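Local coordinates for 16S rRNA aminocarboxypropyltransferase (Vulcanisaeta distributa, PDB 5APG), which probably transfers the 3-amino-3-carboxypropyl group of S-adenosylmethionine to a methylated pseudouridine of 16S rRNA, the last step in making a hypermodified nucleotide, at residues Glu163-Val167 against Asp168-Asn172. Numbering follows the deposited sequence.
Sequences ELLGV and DDVDN
Leu165 and Val170 meet through single methyl groups, Leu165 CD2 lying 4.3 Å from Val170 CG1, where the chain turns from helix 160-165 into helix 170-182. The leucine reaches across because its CG stands opposite the backbone N (chi1 -162°), which carries the branch toward the first turn of the next helix.

Two further methyls pack against carbonyl oxygens: Val167 CG2 rests 3.5 Å from Asp169 O, and Val170 CG2 lies 3.9 Å from Val167 O, its compact beta-branch suiting a buried place beside the backbone.

The turn itself is shaped by backbone conformation and polar bonds. Gly166 leaves the first helix with positive phi (83°), a conformation that glycine adopts readily. Asp169, centre of an inverse gamma turn whose Val170 N to Asp168 O bond is weak, is the N-cap of the second helix. Its short carboxylate suits that post: OD1 accepts from Asn172 N at 3.1 Å, nearly straight at 165° though from above the carboxylate plane, and its negative charge would probably favour the helix start. Asp168 O also accepts from Arg162 NE, tying the turn back to the first helix.

This surface corner between helices 160-165 and 170-182 brings the Leu165 side chain to about 6 Å from that of Tyr108, which binds S-adenosylmethionine; Leu165 also packs on Leu174 and Leu177 of helix 170-182 and on Leu95, between strand 89-91 and helix 112-122.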
loop_
_atom_site.group_PDB
_atom_site.type_symbol
_atom_site.label_atom_id
_atom_site.label_comp_id
_atom_site.label_asym_id
_atom_site.label_seq_id
_atom_site.Cartn_x
_atom_site.Cartn_y
_atom_site.Cartn_z
ATOM N N GLU A 163 15.636 -8.029 9.182
ATOM C CA GLU A 163 16.941 -7.399 9.013
ATOM C C GLU A 163 16.786 -5.940 8.600
ATOM O O GLU A 163 17.544 -5.075 9.043
ATOM C CB GLU A 163 17.783 -8.156 7.985
ATOM C CG GLU A 163 19.120 -7.489 7.695
ATOM C CD GLU A 163 20.266 -8.477 7.600
ATOM O OE1 GLU A 163 20.092 -9.537 6.960
ATOM O OE2 GLU A 163 21.343 -8.190 8.164
ATOM N N LEU A 164 15.797 -5.669 7.758
ATOM C CA LEU A 164 15.558 -4.313 7.283
ATOM C C LEU A 164 15.048 -3.409 8.407
ATOM O O LEU A 164 15.523 -2.288 8.567
ATOM C CB LEU A 164 14.568 -4.327 6.116
ATOM C CG LEU A 164 14.253 -2.978 5.469
ATOM C CD1 LEU A 164 15.531 -2.273 5.051
ATOM C CD2 LEU A 164 13.332 -3.176 4.274
ATOM N N LEU A 165 14.091 -3.898 9.190
ATOM C CA LEU A 165 13.572 -3.121 10.313
ATOM C C LEU A 165 14.535 -3.157 11.498
ATOM O O LEU A 165 14.579 -2.231 12.305
ATOM C CB LEU A 165 12.195 -3.634 10.741
ATOM C CG LEU A 165 11.358 -2.670 11.585
ATOM C CD1 LEU A 165 11.253 -1.315 10.897
ATOM C CD2 LEU A 165 9.975 -3.249 11.855
ATOM N N GLY A 166 15.304 -4.235 11.596
ATOM C CA GLY A 166 16.324 -4.356 12.623
ATOM C C GLY A 166 15.778 -4.836 13.954
ATOM O O GLY A 166 16.398 -4.621 14.995
ATOM N N VAL A 167 14.615 -5.480 13.920
ATOM C CA VAL A 167 13.994 -6.038 15.119
ATOM C C VAL A 167 13.458 -7.441 14.850
ATOM O O VAL A 167 13.025 -7.751 13.739
ATOM C CB VAL A 167 12.824 -5.156 15.639
ATOM C CG1 VAL A 167 13.329 -3.810 16.138
ATOM C CG2 VAL A 167 11.767 -4.964 14.555
ATOM N N ASP A 168 13.496 -8.292 15.869
ATOM C CA ASP A 168 12.815 -9.576 15.790
ATOM C C ASP A 168 11.315 -9.378 15.952
ATOM O O ASP A 168 10.513 -10.065 15.320
ATOM C CB ASP A 168 13.335 -10.536 16.853
ATOM C CG ASP A 168 14.682 -11.119 16.497
ATOM O OD1 ASP A 168 14.866 -11.497 15.324
ATOM O OD2 ASP A 168 15.553 -11.193 17.380
ATOM N N ASP A 169 10.949 -8.438 16.815
ATOM C CA ASP A 169 9.550 -8.165 17.114
ATOM C C ASP A 169 9.041 -7.143 16.100
ATOM O O ASP A 169 8.932 -5.953 16.393
ATOM C CB ASP A 169 9.403 -7.664 18.560
ATOM C CG ASP A 169 7.951 -7.527 19.009
ATOM O OD1 ASP A 169 7.036 -7.489 18.160
ATOM O OD2 ASP A 169 7.728 -7.449 20.237
ATOM N N VAL A 170 8.747 -7.623 14.895
ATOM C CA VAL A 170 8.286 -6.762 13.804
ATOM C C VAL A 170 6.968 -6.070 14.149
ATOM O O VAL A 170 6.816 -4.875 13.900
ATOM C CB VAL A 170 8.122 -7.567 12.503
ATOM C CG1 VAL A 170 7.498 -6.707 11.390
ATOM C CG2 VAL A 170 9.467 -8.127 12.072
ATOM N N ASP A 171 6.033 -6.818 14.736
ATOM C CA ASP A 171 4.721 -6.284 15.102
ATOM C C ASP A 171 4.841 -5.001 15.930
ATOM O O ASP A 171 4.221 -3.992 15.604
ATOM C CB ASP A 171 3.905 -7.320 15.882
ATOM C CG ASP A 171 3.492 -8.514 15.030
ATOM O OD1 ASP A 171 4.195 -8.820 14.042
ATOM O OD2 ASP A 171 2.458 -9.139 15.347
ATOM N N ASN A 172 5.642 -5.039 16.992
ATOM C CA ASN A 172 5.818 -3.865 17.841
ATOM C C ASN A 172 6.456 -2.703 17.083
ATOM O O ASN A 172 6.086 -1.541 17.272
ATOM C CB ASN A 172 6.661 -4.211 19.070
ATOM C CG ASN A 172 6.887 -3.013 19.977
ATOM O OD1 ASN A 172 5.984 -2.588 20.699
ATOM N ND2 ASN A 172 8.103 -2.472 19.955
#